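PDB 3EYP: putative alpha-L-fucosidase from Bacteroides thetaiotaomicron, which probably hydrolyses alpha-L-fucosyl linkages as a member of glycoside hydrolase family 29, and is a putative lipoprotein. Local coordinates for residues Q14-Y18 against Y249-E253; W17-E21 against G420-I424; E215-W221 against L239-M243. Residue numbers count along the deposited sequence, not the author numbering.

Contact 1: residues Q14-Y18 against Y249-E253; sequences QLEWY and YIPAE
Trp17, Gln14 and Pro251 bury most of the surface where helix 12-20 lies against the loop that joins strand 248-249 to strand 253-257. Residues 14-18 are alpha-helical, with Tyr18 N bonded to Gln14 O at 3.0 Å, while Tyr249-Glu253 run extended; Gln14 and Pro251 are the closest CA pair, 7.9 Å apart. Trp17 (chi1 t, chi2 89°) donates from NE1 to Glu253 OE1 at 3.0 Å, places CH2 3.1 Å from Ala252 O near the plane of the indole, and packs CZ3 3.6 Å from Pro251 CG. Pro251, its CB directed at the helix, also meets Tyr18, with CB 3.4 Å from Tyr18 OH; the Tyr18 hydroxyl is hydrogen-bonded to Asn289 O. One turn earlier, Gln14 (chi1 m, chi2 t) sends NE2 to Tyr249 O at 2.8 Å, and the same nitrogen is bonded to Asp205 O. Water 1 lies 3.1 Å from both Tyr18 OH, a weak bond, and Tyr249 OH. Helix 12-20 packs here at the N-terminal end of the strands of the TIM-barrel-like domain, where Trp17 also touches Val193, Ile23 and Val291 and the loop leads into strand 253-257. Each oxygen of the buried Glu253 carboxylate accepts an indole NH, OE1 from Trp17 and OE2 from Trp164, although OE1 also lies close to the Glu162 carboxylate, while the proline between the polar contacts offers the helix an apolar surface.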
loop_
_atom_site.group_PDB
_atom_site.type_symbol
_atom_site.label_atom_id
_atom_site.label_comp_id
_atom_site.label_asym_id
_atom_site.label_seq_id
_atom_site.Cartn_x
_atom_site.Cartn_y
_atom_site.Cartn_z
ATOM N N GLN A 14 1.659 4.185 -11.196
ATOM C CA GLN A 14 2.063 4.535 -9.859
ATOM C C GLN A 14 1.077 5.511 -9.259
ATOM O O GLN A 14 0.761 5.442 -8.125
ATOM C CB GLN A 14 3.508 5.016 -9.793
ATOM C CG GLN A 14 4.505 3.906 -10.137
ATOM C CD GLN A 14 5.921 4.435 -10.332
ATOM O OE1 GLN A 14 6.109 5.503 -10.917
ATOM N NE2 GLN A 14 6.927 3.690 -9.870
ATOM N N LEU A 15 0.544 6.402 -10.062
ATOM C CA LEU A 15 -0.479 7.338 -9.550
ATOM C C LEU A 15 -1.767 6.581 -9.166
ATOM O O LEU A 15 -2.412 6.854 -8.175
ATOM C CB LEU A 15 -0.793 8.404 -10.613
ATOM C CG LEU A 15 0.237 9.476 -10.934
ATOM C CD1 LEU A 15 -0.255 10.225 -12.263
ATOM C CD2 LEU A 15 0.321 10.413 -9.702
ATOM N N GLU A 16 -2.155 5.650 -10.010
ATOM C CA GLU A 16 -3.388 4.851 -9.772
ATOM C C GLU A 16 -3.253 4.062 -8.450
ATOM O O GLU A 16 -4.133 4.061 -7.584
ATOM C CB GLU A 16 -3.641 3.936 -10.987
ATOM C CG GLU A 16 -4.847 2.975 -10.818
ATOM C CD GLU A 16 -4.500 1.744 -9.980
ATOM O OE1 GLU A 16 -3.430 1.140 -10.253
ATOM O OE2 GLU A 16 -5.291 1.401 -9.057
ATOM N N TRP A 17 -2.083 3.468 -8.287
ATOM C CA TRP A 17 -1.741 2.654 -7.096
ATOM C C TRP A 17 -1.723 3.503 -5.841
ATOM O O TRP A 17 -2.306 3.164 -4.814
ATOM C CB TRP A 17 -0.387 1.956 -7.310
ATOM C CG TRP A 17 0.268 1.369 -6.092
ATOM C CD1 TRP A 17 0.099 0.113 -5.600
ATOM C CD2 TRP A 17 1.253 2.003 -5.245
ATOM N NE1 TRP A 17 0.913 -0.086 -4.491
ATOM C CE2 TRP A 17 1.612 1.065 -4.241
ATOM C CE3 TRP A 17 1.803 3.277 -5.193
ATOM C CZ2 TRP A 17 2.512 1.363 -3.237
ATOM C CZ3 TRP A 17 2.700 3.581 -4.187
ATOM C CH2 TRP A 17 3.060 2.614 -3.221
ATOM N N TYR A 18 -1.118 4.679 -5.944
ATOM C CA TYR A 18 -1.058 5.570 -4.786
ATOM C C TYR A 18 -2.468 5.929 -4.281
ATOM O O TYR A 18 -2.746 6.020 -3.081
ATOM C CB TYR A 18 -0.242 6.844 -5.115
ATOM C CG TYR A 18 1.106 6.941 -4.448
ATOM C CD1 TYR A 18 2.244 7.281 -5.183
ATOM C CD2 TYR A 18 1.231 6.744 -3.069
ATOM C CE1 TYR A 18 3.472 7.427 -4.565
ATOM C CE2 TYR A 18 2.449 6.862 -2.444
ATOM C CZ TYR A 18 3.567 7.176 -3.197
ATOM O OH TYR A 18 4.782 7.311 -2.580
ATOM N N TYR A 249 12.214 5.922 -9.361
ATOM C CA TYR A 249 10.923 6.264 -8.705
ATOM C C TYR A 249 10.153 4.964 -8.596
ATOM O O TYR A 249 9.654 4.428 -9.583
ATOM C CB TYR A 249 10.155 7.301 -9.489
ATOM C CG TYR A 249 9.041 7.967 -8.706
ATOM C CD1 TYR A 249 9.170 9.274 -8.245
ATOM C CD2 TYR A 249 7.845 7.293 -8.447
ATOM C CE1 TYR A 249 8.143 9.877 -7.504
ATOM C CE2 TYR A 249 6.831 7.889 -7.724
ATOM C CZ TYR A 249 6.972 9.169 -7.251
ATOM O OH TYR A 249 5.924 9.768 -6.519
ATOM N N ILE A 250 10.229 4.408 -7.410
ATOM C CA ILE A 250 9.612 3.090 -7.083
ATOM C C ILE A 250 9.140 3.179 -5.660
ATOM O O ILE A 250 9.898 2.854 -4.710
ATOM C CB ILE A 250 10.604 1.917 -7.217
ATOM C CG1 ILE A 250 11.375 1.957 -8.527
ATOM C CG2 ILE A 250 9.855 0.584 -7.144
ATOM C CD1 ILE A 250 12.650 1.116 -8.561
ATOM N N PRO A 251 7.909 3.661 -5.469
ATOM C CA PRO A 251 7.469 3.935 -4.141
ATOM C C PRO A 251 7.269 2.677 -3.290
ATOM O O PRO A 251 7.096 1.582 -3.814
ATOM C CB PRO A 251 6.129 4.656 -4.323
ATOM C CG PRO A 251 5.768 4.528 -5.721
ATOM C CD PRO A 251 6.921 4.011 -6.505
ATOM N N ALA A 252 7.356 2.862 -2.002
ATOM C CA ALA A 252 7.176 1.774 -1.021
ATOM C C ALA A 252 5.736 1.323 -0.875
ATOM O O ALA A 252 4.787 2.112 -0.656
ATOM C CB ALA A 252 7.727 2.172 0.363
ATOM N N GLU A 253 5.594 -0.002 -0.863
ATOM C CA GLU A 253 4.324 -0.656 -0.464
ATOM C C GLU A 253 4.487 -1.415 0.870
ATOM O O GLU A 253 5.358 -2.226 1.031
ATOM C CB GLU A 253 3.865 -1.598 -1.574
ATOM C CG GLU A 253 2.374 -2.055 -1.443
ATOM C CD GLU A 253 2.056 -3.161 -2.433
ATOM O OE1 GLU A 253 1.429 -2.902 -3.473
ATOM O OE2 GLU A 253 2.485 -4.281 -2.200
HETATM O O HOH W 1 4.992 10.218 -3.582
#

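Contact 2: residues W17-E21 against G420-I424; sequences WYNRE and GHKWI. With GOL (glycerol), chain F.
Tyr18 and His421 form an offset, near-parallel pair across two domains, each CB over the other's ring: His421 CB is 3.9 Å from the Tyr18 ring centroid and Tyr18 CB 4.2 Å from the His421 ring centroid, both CH-pi contacts. The planes meet at 22° with centroids 4.9 Å apart, so the rings barely overlap. Their CA atoms are also the closest pair, 7.3 Å apart. His421 takes chi1 t, and its CE1 comes 3.3 Å from Tyr18 O. Tyr18 has an off-well chi1 of -109°, and its hydroxyl is hydrogen-bonded to Asn289 O.

Gly420 has positive phi (54°), His421 has helix-like angles (-64/-43) and Lys422 is extended (-168/138) before the strand starts at Trp423. Past the helix, Glu21 leaves helical geometry with positive phi (71°). Its side chain (chi1 m, chi2 t) places OE2 3.3 Å from NZ of Lys422 (rotamer t, t, m, m), a salt bridge whose hydrogen bond is weak; Glu384 also pairs with this lysine. Water 2 lies 2.9 Å from Asn19 OD1, 2.6 Å from Glu21 OE2 and 3.1 Å from His421 NE2. A glycerol, probably from the crystallisation liquor, accepts from Lys422 NZ at O2 (3.1 Å) and O3 (3.2 Å), while its O2 gives Glu21 OE1 a weak bond of 3.0 Å.

The contact thus joins the fucosidase-type barrel domain to the F5/8 type C domain. Helix 12-20 leads here into strand 22-26, across from the loop entering strand 423-432, which pairs with strand 380-385; Tyr282 of helix 275-283 touches Glu21 and binds the glycerol.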
loop_
_atom_site.group_PDB
_atom_site.type_symbol
_atom_site.label_atom_id
_atom_site.label_comp_id
_atom_site.label_asym_id
_atom_site.label_seq_id
_atom_site.Cartn_x
_atom_site.Cartn_y
_atom_site.Cartn_z
ATOM N N TRP A 17 -2.083 3.468 -8.287
ATOM C CA TRP A 17 -1.741 2.654 -7.096
ATOM C C TRP A 17 -1.723 3.503 -5.841
ATOM O O TRP A 17 -2.306 3.164 -4.814
ATOM C CB TRP A 17 -0.387 1.956 -7.310
ATOM C CG TRP A 17 0.268 1.369 -6.092
ATOM C CD1 TRP A 17 0.099 0.113 -5.600
ATOM C CD2 TRP A 17 1.253 2.003 -5.245
ATOM N NE1 TRP A 17 0.913 -0.086 -4.491
ATOM C CE2 TRP A 17 1.612 1.065 -4.241
ATOM C CE3 TRP A 17 1.803 3.277 -5.193
ATOM C CZ2 TRP A 17 2.512 1.363 -3.237
ATOM C CZ3 TRP A 17 2.700 3.581 -4.187
ATOM C CH2 TRP A 17 3.060 2.614 -3.221
ATOM N N TYR A 18 -1.118 4.679 -5.944
ATOM C CA TYR A 18 -1.058 5.570 -4.786
ATOM C C TYR A 18 -2.468 5.929 -4.281
ATOM O O TYR A 18 -2.746 6.020 -3.081
ATOM C CB TYR A 18 -0.242 6.844 -5.115
ATOM C CG TYR A 18 1.106 6.941 -4.448
ATOM C CD1 TYR A 18 2.244 7.281 -5.183
ATOM C CD2 TYR A 18 1.231 6.744 -3.069
ATOM C CE1 TYR A 18 3.472 7.427 -4.565
ATOM C CE2 TYR A 18 2.449 6.862 -2.444
ATOM C CZ TYR A 18 3.567 7.176 -3.197
ATOM O OH TYR A 18 4.782 7.311 -2.580
ATOM N N ASN A 19 -3.347 6.156 -5.247
ATOM C CA ASN A 19 -4.694 6.616 -4.971
ATOM C C ASN A 19 -5.588 5.568 -4.296
ATOM O O ASN A 19 -6.639 5.883 -3.704
ATOM C CB ASN A 19 -5.353 7.110 -6.262
ATOM C CG ASN A 19 -6.622 7.892 -5.983
ATOM O OD1 ASN A 19 -6.685 8.708 -5.045
ATOM N ND2 ASN A 19 -7.666 7.586 -6.741
ATOM N N ARG A 20 -5.148 4.323 -4.365
ATOM C CA ARG A 20 -5.909 3.202 -3.728
ATOM C C ARG A 20 -5.926 3.339 -2.190
ATOM O O ARG A 20 -6.901 3.082 -1.474
ATOM C CB ARG A 20 -5.302 1.846 -4.096
ATOM C CG ARG A 20 -5.246 1.529 -5.563
ATOM C CD ARG A 20 -4.662 0.110 -5.766
ATOM N NE ARG A 20 -4.277 -0.142 -7.142
ATOM C CZ ARG A 20 -3.462 -1.129 -7.527
ATOM N NH1 ARG A 20 -2.938 -1.980 -6.659
ATOM N NH2 ARG A 20 -3.176 -1.262 -8.779
ATOM N N GLU A 21 -4.793 3.806 -1.726
ATOM C CA GLU A 21 -4.478 4.001 -0.278
ATOM C C GLU A 21 -4.296 2.732 0.477
ATOM O O GLU A 21 -3.265 2.505 1.104
ATOM C CB GLU A 21 -5.475 4.952 0.399
ATOM C CG GLU A 21 -5.278 6.344 -0.167
ATOM C CD GLU A 21 -6.038 7.458 0.522
ATOM O OE1 GLU A 21 -6.830 7.204 1.456
ATOM O OE2 GLU A 21 -5.802 8.613 0.072
ATOM N N GLY A 420 5.259 14.066 -0.070
ATOM C CA GLY A 420 4.713 13.179 -1.079
ATOM C C GLY A 420 3.186 13.093 -1.113
ATOM O O GLY A 420 2.442 14.087 -1.005
ATOM N N HIS A 421 2.717 11.861 -1.225
ATOM C CA HIS A 421 1.290 11.597 -1.441
ATOM C C HIS A 421 0.447 12.048 -0.311
ATOM O O HIS A 421 -0.635 12.626 -0.461
ATOM C CB HIS A 421 1.039 10.063 -1.711
ATOM C CG HIS A 421 -0.397 9.736 -1.932
ATOM N ND1 HIS A 421 -1.120 8.967 -1.048
ATOM C CD2 HIS A 421 -1.258 10.093 -2.920
ATOM C CE1 HIS A 421 -2.361 8.843 -1.494
ATOM N NE2 HIS A 421 -2.463 9.501 -2.632
ATOM N N LYS A 422 0.939 11.762 0.860
ATOM C CA LYS A 422 0.206 12.052 2.093
ATOM C C LYS A 422 1.179 11.881 3.249
ATOM O O LYS A 422 2.017 10.986 3.232
ATOM C CB LYS A 422 -0.968 11.089 2.278
ATOM C CG LYS A 422 -1.927 11.484 3.409
ATOM C CD LYS A 422 -3.000 10.344 3.652
ATOM C CE LYS A 422 -3.722 10.045 2.420
ATOM N NZ LYS A 422 -4.931 10.928 2.189
ATOM N N TRP A 423 1.102 12.819 4.194
ATOM C CA TRP A 423 1.833 12.698 5.426
ATOM C C TRP A 423 0.905 13.098 6.548
ATOM O O TRP A 423 0.304 14.191 6.518
ATOM C CB TRP A 423 3.139 13.525 5.444
ATOM C CG TRP A 423 4.114 12.876 6.347
ATOM C CD1 TRP A 423 4.153 12.966 7.695
ATOM C CD2 TRP A 423 5.081 11.925 5.971
ATOM N NE1 TRP A 423 5.158 12.157 8.207
ATOM C CE2 TRP A 423 5.737 11.497 7.153
ATOM C CE3 TRP A 423 5.470 11.378 4.757
ATOM C CZ2 TRP A 423 6.739 10.555 7.138
ATOM C CZ3 TRP A 423 6.551 10.446 4.751
ATOM C CH2 TRP A 423 7.119 10.034 5.923
ATOM N N ILE A 424 0.734 12.182 7.496
ATOM C CA ILE A 424 -0.111 12.460 8.680
ATOM C C ILE A 424 0.755 12.633 9.885
ATOM O O ILE A 424 1.753 11.925 10.057
ATOM C CB ILE A 424 -1.100 11.275 8.940
ATOM C CG1 ILE A 424 -2.107 11.145 7.766
ATOM C CG2 ILE A 424 -1.779 11.401 10.360
ATOM C CD1 ILE A 424 -2.906 9.825 7.762
HETATM C C1 GOL F . -9.586 10.563 4.049
HETATM O O1 GOL F . -10.023 9.257 3.744
HETATM C C2 GOL F . -8.093 10.576 3.825
HETATM O O2 GOL F . -7.801 9.815 2.656
HETATM C C3 GOL F . -7.490 9.922 5.053
HETATM O O3 GOL F . -6.096 9.842 4.922
HETATM O O HOH W 2 -5.512 9.386 -2.438
#

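Contact 3: residues E215-W221 against L239-M243; sequences EAGDPCW and LNEGM
Asn240, at the end of helix 236-240, lies against the backbone of Glu215-Gly217: with chi1 t, its ND2 donates to Glu215 O at 2.9 Å. Gly217 N bonds to Asn240 O at 2.9 Å, and a CB on Gly217 would clash with that oxygen. After the cis peptide bond between Asp218 and Pro219, Trp221 N donates to Glu241 O at 2.7 Å. The closest CA pairs are Cys220 with Glu241 (4.1 Å) and Trp221 with Gly242 (4.9 Å). CA-H...O contacts join Glu241 CA to Pro219 O (3.2 Å) and Cys220 CA to Glu241 O (3.3 Å). Glu241 (chi1 m, chi2 t) sets OE1 4.2 Å from Pro219 CD, and water 3 lies 2.9 Å from Asp218 N and 3.0 Å from Glu241 OE2. Trp221 (chi1 m) brings CD1 to 3.8 Å from both Gly242 C and Met243 C. Carbonyls at the helix end are thus taken up by an extended loop, a helix C-terminus docked within the region linking strands 193-195 and 253-257 of the TIM-barrel-like domain.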
loop_
_atom_site.group_PDB
_atom_site.type_symbol
_atom_site.label_atom_id
_atom_site.label_comp_id
_atom_site.label_asym_id
_atom_site.label_seq_id
_atom_site.Cartn_x
_atom_site.Cartn_y
_atom_site.Cartn_z
ATOM N N GLU A 215 5.376 -0.509 9.228
ATOM C CA GLU A 215 6.076 0.744 9.522
ATOM C C GLU A 215 7.011 1.172 8.402
ATOM O O GLU A 215 8.153 0.738 8.326
ATOM C CB GLU A 215 6.911 0.597 10.798
ATOM C CG GLU A 215 6.150 0.279 12.090
ATOM C CD GLU A 215 7.111 0.040 13.234
ATOM O OE1 GLU A 215 8.206 0.632 13.169
ATOM O OE2 GLU A 215 6.790 -0.727 14.169
ATOM N N ALA A 216 6.523 2.022 7.530
ATOM C CA ALA A 216 7.395 2.677 6.559
ATOM C C ALA A 216 8.252 3.745 7.325
ATOM O O ALA A 216 7.912 4.155 8.446
ATOM C CB ALA A 216 6.555 3.302 5.468
ATOM N N GLY A 217 9.339 4.202 6.714
ATOM C CA GLY A 217 10.233 5.137 7.347
ATOM C C GLY A 217 9.694 6.541 7.493
ATOM O O GLY A 217 8.682 6.943 6.856
ATOM N N ASP A 218 10.399 7.301 8.324
ATOM C CA ASP A 218 10.163 8.760 8.399
ATOM C C ASP A 218 11.547 9.391 8.255
ATOM O O ASP A 218 12.377 9.309 9.163
ATOM C CB ASP A 218 9.453 9.110 9.698
ATOM C CG ASP A 218 9.177 10.561 9.853
ATOM O OD1 ASP A 218 8.569 10.930 10.878
ATOM O OD2 ASP A 218 9.602 11.354 8.998
ATOM N N PRO A 219 11.853 9.960 7.090
ATOM C CA PRO A 219 11.004 10.096 5.930
ATOM C C PRO A 219 10.904 8.793 5.165
ATOM O O PRO A 219 11.642 7.846 5.396
ATOM C CB PRO A 219 11.747 11.105 5.064
ATOM C CG PRO A 219 13.209 10.834 5.429
ATOM C CD PRO A 219 13.184 10.567 6.883
ATOM N N CYS A 220 9.964 8.801 4.233
ATOM C CA CYS A 220 9.860 7.753 3.259
ATOM C C CYS A 220 9.681 8.392 1.884
ATOM O O CYS A 220 8.604 8.833 1.546
ATOM C CB CYS A 220 8.671 6.828 3.604
ATOM S SG CYS A 220 8.493 5.446 2.435
ATOM N N TRP A 221 10.741 8.389 1.094
ATOM C CA TRP A 221 10.694 8.928 -0.269
ATOM C C TRP A 221 10.203 7.876 -1.251
ATOM O O TRP A 221 10.377 6.650 -1.037
ATOM C CB TRP A 221 12.062 9.452 -0.720
ATOM C CG TRP A 221 12.724 10.314 0.286
ATOM C CD1 TRP A 221 13.676 9.921 1.172
ATOM C CD2 TRP A 221 12.452 11.696 0.574
ATOM N NE1 TRP A 221 14.029 10.972 1.973
ATOM C CE2 TRP A 221 13.311 12.075 1.623
ATOM C CE3 TRP A 221 11.599 12.658 0.033
ATOM C CZ2 TRP A 221 13.310 13.360 2.164
ATOM C CZ3 TRP A 221 11.613 13.956 0.576
ATOM C CH2 TRP A 221 12.458 14.286 1.611
ATOM N N LEU A 239 15.380 0.922 1.583
ATOM C CA LEU A 239 14.051 0.432 1.269
ATOM C C LEU A 239 13.023 1.126 2.113
ATOM O O LEU A 239 11.969 1.501 1.643
ATOM C CB LEU A 239 13.965 -1.091 1.439
ATOM C CG LEU A 239 14.713 -2.005 0.450
ATOM C CD1 LEU A 239 14.489 -3.470 0.787
ATOM C CD2 LEU A 239 14.247 -1.734 -0.962
ATOM N N ASN A 240 13.309 1.235 3.392
ATOM C CA ASN A 240 12.331 1.717 4.366
ATOM C C ASN A 240 12.117 3.264 4.252
ATOM O O ASN A 240 11.023 3.758 4.395
ATOM C CB ASN A 240 12.764 1.329 5.792
ATOM C CG ASN A 240 11.745 1.637 6.838
ATOM O OD1 ASN A 240 11.971 2.541 7.669
ATOM N ND2 ASN A 240 10.606 0.853 6.869
ATOM N N GLU A 241 13.211 3.980 4.047
ATOM C CA GLU A 241 13.213 5.466 3.921
ATOM C C GLU A 241 13.292 5.967 2.507
ATOM O O GLU A 241 12.895 7.084 2.188
ATOM C CB GLU A 241 14.335 6.080 4.759
ATOM C CG GLU A 241 14.052 5.846 6.258
ATOM C CD GLU A 241 15.034 6.461 7.247
ATOM O OE1 GLU A 241 15.831 7.324 6.828
ATOM O OE2 GLU A 241 14.989 6.055 8.442
ATOM N N GLY A 242 13.921 5.162 1.680
ATOM C CA GLY A 242 14.177 5.514 0.341
ATOM C C GLY A 242 15.302 6.545 0.383
ATOM O O GLY A 242 15.964 6.692 1.390
ATOM N N MET A 243 15.512 7.193 -0.742
ATOM C CA MET A 243 16.544 8.249 -0.859
ATOM C C MET A 243 16.041 9.429 -1.702
ATOM O O MET A 243 15.488 9.251 -2.803
ATOM C CB MET A 243 17.841 7.683 -1.503
ATOM C CG MET A 243 18.395 6.321 -0.964
ATOM S SD MET A 243 19.672 5.579 -1.994
ATOM C CE MET A 243 19.492 3.848 -1.471
HETATM O O HOH W 3 12.392 5.892 9.855
#

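From the N terminus, helix 12-20 supplies the first segment of both contact 1 and contact 2, which share Trp17 and Tyr18. Contact 1 closes a loop of 230 residues, within which the short loop of contact 3 is nested; contact 2, starting from the same helix, spans 398 residues and also contains contact 3. The first and third stay inside the barrel domain, whereas the second carries the helix across to the F5/8 type C domain. The three form a continuous region: Ala252 CB packs on Cys220 SG at 3.9 Å and, from the F5/8 type C side, Trp423 packs over residues 217-220, with its CH2 3.5 Å from Cys220 N and 3.6 Å from Gly217 O.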